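Long-range contact in Pgp2 (Campylobacter jejuni subsp. jejuni, PDB 6XJ6), which is a peptidoglycan-binding cell shape determinant of the YkuD family, probably trimming cell-wall peptides as an LD-carboxypeptidase to give the helical cell form: residues A[71-83]-A[153-165]. Residues are numbered along the deposited sequence; the frame is centred on the assembly and turned at random.
Sequences DLKTPVGFYELGR and DKKVFVMTEEKEK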
loop_
_atom_site.group_PDB
_atom_site.type_symbol
_atom_site.label_atom_id
_atom_site.label_comp_id
_atom_site.label_asym_id
_atom_site.label_seq_id
_atom_site.Cartn_x
_atom_site.Cartn_y
_atom_site.Cartn_z
ATOM N N ASP A 71 15.273 11.820 -10.025
ATOM C CA ASP A 71 16.221 11.473 -8.969
ATOM C C ASP A 71 16.739 10.044 -9.069
ATOM O O ASP A 71 17.660 9.690 -8.326
ATOM C CB ASP A 71 15.671 11.786 -7.566
ATOM C CG ASP A 71 14.462 10.942 -7.172
ATOM O OD1 ASP A 71 14.181 9.910 -7.815
ATOM O OD2 ASP A 71 13.802 11.329 -6.181
ATOM N N LEU A 72 16.195 9.230 -9.973
ATOM C CA LEU A 72 16.699 7.894 -10.276
ATOM C C LEU A 72 16.482 6.896 -9.147
ATOM O O LEU A 72 16.982 5.762 -9.221
ATOM C CB LEU A 72 18.184 7.923 -10.660
ATOM C CG LEU A 72 18.574 8.866 -11.796
ATOM C CD1 LEU A 72 20.060 8.725 -12.069
ATOM C CD2 LEU A 72 17.762 8.579 -13.050
ATOM N N LYS A 73 15.739 7.263 -8.114
ATOM C CA LYS A 73 15.574 6.389 -6.966
ATOM C C LYS A 73 14.422 5.424 -7.186
ATOM O O LYS A 73 13.440 5.734 -7.866
ATOM C CB LYS A 73 15.328 7.215 -5.704
ATOM C CG LYS A 73 16.540 8.031 -5.287
ATOM C CD LYS A 73 16.208 9.053 -4.225
ATOM C CE LYS A 73 17.450 9.853 -3.847
ATOM N NZ LYS A 73 17.143 10.972 -2.913
ATOM N N THR A 74 14.557 4.230 -6.593
ATOM C CA THR A 74 13.429 3.308 -6.529
ATOM C C THR A 74 12.581 3.632 -5.300
ATOM O O THR A 74 13.122 3.729 -4.189
ATOM C CB THR A 74 13.927 1.871 -6.459
ATOM O OG1 THR A 74 14.532 1.522 -7.710
ATOM C CG2 THR A 74 12.784 0.896 -6.177
ATOM N N PRO A 75 11.273 3.821 -5.458
ATOM C CA PRO A 75 10.443 4.170 -4.299
ATOM C C PRO A 75 10.338 3.054 -3.271
ATOM O O PRO A 75 10.274 1.863 -3.596
ATOM C CB PRO A 75 9.072 4.500 -4.904
ATOM C CG PRO A 75 9.090 4.018 -6.279
ATOM C CD PRO A 75 10.503 3.769 -6.711
ATOM N N VAL A 76 10.303 3.480 -2.018
ATOM C CA VAL A 76 10.098 2.621 -0.861
ATOM C C VAL A 76 8.648 2.775 -0.426
ATOM O O VAL A 76 8.136 3.897 -0.332
ATOM C CB VAL A 76 11.065 3.032 0.261
ATOM C CG1 VAL A 76 10.751 2.329 1.569
ATOM C CG2 VAL A 76 12.500 2.771 -0.175
ATOM N N GLY A 77 7.975 1.656 -0.177
ATOM C CA GLY A 77 6.602 1.704 0.276
ATOM C C GLY A 77 5.825 0.503 -0.217
ATOM O O GLY A 77 6.398 -0.537 -0.531
ATOM N N PHE A 78 4.507 0.685 -0.279
ATOM C CA PHE A 78 3.581 -0.370 -0.669
ATOM C C PHE A 78 2.744 0.133 -1.833
ATOM O O PHE A 78 2.095 1.182 -1.726
ATOM C CB PHE A 78 2.692 -0.782 0.509
ATOM C CG PHE A 78 2.080 -2.141 0.357
ATOM C CD1 PHE A 78 2.731 -3.266 0.834
ATOM C CD2 PHE A 78 0.849 -2.296 -0.251
ATOM C CE1 PHE A 78 2.160 -4.519 0.706
ATOM C CE2 PHE A 78 0.279 -3.547 -0.382
ATOM C CZ PHE A 78 0.944 -4.660 0.093
ATOM N N TYR A 79 2.760 -0.625 -2.927
ATOM C CA TYR A 79 2.177 -0.256 -4.207
ATOM C C TYR A 79 1.415 -1.455 -4.761
ATOM O O TYR A 79 1.303 -2.506 -4.118
ATOM C CB TYR A 79 3.281 0.215 -5.171
ATOM C CG TYR A 79 3.986 1.444 -4.668
ATOM C CD1 TYR A 79 5.122 1.342 -3.873
ATOM C CD2 TYR A 79 3.492 2.705 -4.947
ATOM C CE1 TYR A 79 5.748 2.459 -3.375
ATOM C CE2 TYR A 79 4.117 3.837 -4.462
ATOM C CZ TYR A 79 5.241 3.708 -3.672
ATOM O OH TYR A 79 5.844 4.826 -3.169
ATOM N N GLU A 80 0.881 -1.290 -5.962
ATOM C CA GLU A 80 0.254 -2.372 -6.697
ATOM C C GLU A 80 0.967 -2.551 -8.027
ATOM O O GLU A 80 1.622 -1.633 -8.533
ATOM C CB GLU A 80 -1.230 -2.094 -6.924
ATOM C CG GLU A 80 -1.973 -1.849 -5.643
ATOM C CD GLU A 80 -3.348 -1.321 -5.884
ATOM O OE1 GLU A 80 -4.184 -2.098 -6.384
ATOM O OE2 GLU A 80 -3.580 -0.121 -5.604
ATOM N N LEU A 81 0.835 -3.753 -8.582
ATOM C CA LEU A 81 1.441 -4.099 -9.860
ATOM C C LEU A 81 0.361 -4.309 -10.913
ATOM O O LEU A 81 -0.624 -5.022 -10.675
ATOM C CB LEU A 81 2.280 -5.368 -9.745
ATOM C CG LEU A 81 3.272 -5.576 -10.888
ATOM C CD1 LEU A 81 4.388 -4.545 -10.849
ATOM C CD2 LEU A 81 3.840 -6.982 -10.815
ATOM N N GLY A 82 0.553 -3.684 -12.076
ATOM C CA GLY A 82 -0.340 -3.862 -13.198
ATOM C C GLY A 82 -0.002 -5.096 -14.015
ATOM O O GLY A 82 0.927 -5.849 -13.723
ATOM N N ARG A 83 -0.778 -5.289 -15.078
ATOM C CA ARG A 83 -0.666 -6.481 -15.902
ATOM C C ARG A 83 0.538 -6.384 -16.833
ATOM O O ARG A 83 0.986 -5.293 -17.199
ATOM C CB ARG A 83 -1.937 -6.674 -16.734
ATOM N N ASP A 153 -2.894 -13.079 -13.637
ATOM C CA ASP A 153 -4.294 -13.246 -13.243
ATOM C C ASP A 153 -4.503 -13.191 -11.735
ATOM O O ASP A 153 -5.490 -13.730 -11.223
ATOM C CB ASP A 153 -4.893 -14.537 -13.813
ATOM C CG ASP A 153 -4.976 -14.522 -15.328
ATOM O OD1 ASP A 153 -5.127 -13.426 -15.904
ATOM O OD2 ASP A 153 -4.897 -15.608 -15.939
ATOM N N LYS A 154 -3.597 -12.550 -11.015
ATOM C CA LYS A 154 -3.687 -12.415 -9.575
ATOM C C LYS A 154 -3.789 -10.944 -9.201
ATOM O O LYS A 154 -3.430 -10.053 -9.981
ATOM C CB LYS A 154 -2.448 -13.012 -8.892
ATOM C CG LYS A 154 -2.352 -14.520 -9.026
ATOM C CD LYS A 154 -1.151 -15.063 -8.283
ATOM C CE LYS A 154 -1.099 -16.584 -8.365
ATOM N NZ LYS A 154 0.122 -17.131 -7.716
ATOM N N LYS A 155 -4.299 -10.701 -7.996
ATOM C CA LYS A 155 -4.161 -9.404 -7.347
ATOM C C LYS A 155 -2.758 -9.331 -6.762
ATOM O O LYS A 155 -2.411 -10.113 -5.870
ATOM C CB LYS A 155 -5.204 -9.262 -6.243
ATOM C CG LYS A 155 -5.184 -7.924 -5.512
ATOM C CD LYS A 155 -5.616 -6.779 -6.415
ATOM C CE LYS A 155 -5.846 -5.498 -5.623
ATOM N NZ LYS A 155 -6.459 -4.420 -6.456
ATOM N N VAL A 156 -1.948 -8.397 -7.261
ATOM C CA VAL A 156 -0.518 -8.368 -6.988
ATOM C C VAL A 156 -0.140 -7.029 -6.377
ATOM O O VAL A 156 -0.366 -5.967 -6.979
ATOM C CB VAL A 156 0.313 -8.644 -8.252
ATOM C CG1 VAL A 156 1.790 -8.715 -7.912
ATOM C CG2 VAL A 156 -0.147 -9.952 -8.894
ATOM N N PHE A 157 0.450 -7.085 -5.192
ATOM C CA PHE A 157 0.980 -5.916 -4.516
ATOM C C PHE A 157 2.499 -5.882 -4.607
ATOM O O PHE A 157 3.165 -6.894 -4.860
ATOM C CB PHE A 157 0.536 -5.912 -3.051
ATOM C CG PHE A 157 -0.934 -5.761 -2.885
ATOM C CD1 PHE A 157 -1.562 -4.586 -3.254
ATOM C CD2 PHE A 157 -1.707 -6.793 -2.376
ATOM C CE1 PHE A 157 -2.922 -4.440 -3.118
ATOM C CE2 PHE A 157 -3.070 -6.646 -2.230
ATOM C CZ PHE A 157 -3.682 -5.478 -2.604
ATOM N N VAL A 158 3.041 -4.686 -4.385
ATOM C CA VAL A 158 4.461 -4.403 -4.503
ATOM C C VAL A 158 4.894 -3.791 -3.183
ATOM O O VAL A 158 4.386 -2.736 -2.790
ATOM C CB VAL A 158 4.730 -3.433 -5.664
ATOM C CG1 VAL A 158 6.172 -2.925 -5.675
ATOM C CG2 VAL A 158 4.376 -4.110 -6.975
ATOM N N MET A 159 5.817 -4.451 -2.503
ATOM C CA MET A 159 6.312 -4.015 -1.209
ATOM C C MET A 159 7.815 -3.856 -1.364
ATOM O O MET A 159 8.525 -4.835 -1.600
ATOM C CB MET A 159 5.955 -5.057 -0.149
ATOM C CG MET A 159 6.445 -4.733 1.236
ATOM S SD MET A 159 5.813 -5.935 2.415
ATOM C CE MET A 159 6.802 -5.532 3.846
ATOM N N THR A 160 8.297 -2.619 -1.280
ATOM C CA THR A 160 9.704 -2.324 -1.502
ATOM C C THR A 160 10.314 -1.723 -0.248
ATOM O O THR A 160 9.866 -0.672 0.228
ATOM C CB THR A 160 9.885 -1.408 -2.703
ATOM O OG1 THR A 160 9.292 -2.054 -3.836
ATOM C CG2 THR A 160 11.360 -1.154 -2.969
ATOM N N GLU A 161 11.321 -2.409 0.278
ATOM C CA GLU A 161 12.084 -2.006 1.446
ATOM C C GLU A 161 13.378 -1.331 1.017
ATOM O O GLU A 161 13.963 -1.659 -0.019
ATOM C CB GLU A 161 12.473 -3.237 2.272
ATOM C CG GLU A 161 11.314 -4.046 2.761
ATOM C CD GLU A 161 11.729 -5.349 3.408
ATOM O OE1 GLU A 161 12.769 -5.933 3.028
ATOM O OE2 GLU A 161 10.990 -5.810 4.302
ATOM N N GLU A 162 13.851 -0.410 1.855
ATOM C CA GLU A 162 15.155 0.198 1.622
ATOM C C GLU A 162 16.269 -0.687 2.163
ATOM O O GLU A 162 17.186 -1.071 1.432
ATOM C CB GLU A 162 15.212 1.568 2.296
ATOM C CG GLU A 162 16.519 2.308 2.125
ATOM C CD GLU A 162 16.672 2.954 0.770
ATOM O OE1 GLU A 162 17.756 3.522 0.534
ATOM O OE2 GLU A 162 15.725 2.885 -0.034
ATOM N N LYS A 163 16.219 -0.995 3.458
ATOM C CA LYS A 163 17.258 -1.786 4.099
ATOM C C LYS A 163 16.636 -2.698 5.143
ATOM O O LYS A 163 16.760 -3.922 5.057
ATOM C CB LYS A 163 18.298 -0.879 4.760
ATOM C CG LYS A 163 19.415 -1.617 5.468
ATOM C CD LYS A 163 20.319 -0.648 6.207
ATOM C CE LYS A 163 21.466 -1.368 6.893
ATOM N NZ LYS A 163 22.456 -1.891 5.911
ATOM N N GLU A 164 15.957 -2.108 6.121
ATOM C CA GLU A 164 15.377 -2.888 7.205
ATOM C C GLU A 164 14.258 -3.789 6.701
ATOM O O GLU A 164 13.501 -3.447 5.788
ATOM C CB GLU A 164 14.846 -1.970 8.305
ATOM C CG GLU A 164 15.908 -1.073 8.912
ATOM C CD GLU A 164 17.076 -1.850 9.488
ATOM O OE1 GLU A 164 16.838 -2.895 10.131
ATOM O OE2 GLU A 164 18.235 -1.422 9.289
ATOM N N LYS A 165 14.172 -4.964 7.315
ATOM C CA LYS A 165 13.098 -5.906 7.044
ATOM C C LYS A 165 11.854 -5.432 7.781
ATOM O O LYS A 165 11.868 -5.302 9.012
ATOM C CB LYS A 165 13.546 -7.277 7.543
ATOM C CG LYS A 165 12.545 -8.403 7.422
ATOM C CD LYS A 165 13.203 -9.700 7.905
ATOM C CE LYS A 165 12.235 -10.861 7.979
ATOM N NZ LYS A 165 12.922 -12.101 8.445
HETATM O O HOH W 1 9.131 0.122 -5.507
HETATM O O HOH W 2 -4.154 -4.138 -7.828
HETATM O O HOH W 3 -2.750 -6.237 -9.071
#
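Gly77 and Tyr79 pair with Thr160 and Val158 as antiparallel, hydrogen-bonded partners, tying strand 77-80 to strand 156-161. Gly77 and Thr160 exchange two backbone bonds, Gly77 N reaching Thr160 O at 3.0 Å. Tyr79 and Val158 do the same, with Tyr79 N 2.7 Å from Val158 O. Leu81 N to Val156 O extends the ladder, and a water between Leu81 O and Val156 N continues it. At the other end a second water links Pro75 O to Thr160 OG1.

Phe78, Glu80, Phe157 and Met159 share one sheet face. Phe78 has chi1 -159°, which swings CG away from the backbone N and lays one face of the ring over Val158 O, Phe78 CZ touching Phe157 CB at 3.4 Å. The two phenyl planes are oblique, 37° apart, while Met159 SD lies at the Phe78 ring edge, 5.5 Å from its centroid, a Met-aromatic contact. Glu80 runs alongside Phe157, Glu80 CG sitting at the ring edge 3.7 Å from Phe157 CD1. Glu80 OE1 forms a salt bridge with Lys155 NZ (3.3 Å), and one water bonds to both atoms.

On the other face Tyr79 CB lies against Val158 CB. Farther along, Leu81 CB packs on Val158 CG2 (3.7 Å) and on Val156 CG1. From the loop before strand 77-80, Thr74 CG2 meets Thr160 CG2. Thr74 OG1 is hydrogen-bonded to Gly135 O and Gly61 N, and the Thr74 side chain is about 6 Å from that of Cys136, the predicted nucleophile.

In the catalytic domain's mixed sheet, strand 77-80 is outermost, and strand 156-161 lies between it and strand 27-33, to which it runs parallel. Strands 232-240 and 249-260 of the NTF2-like domain meet the phenylalanine face through Asn237, Ser239, Pro240 and Arg251, so this face of the sheet forms part of the interface between the two domains.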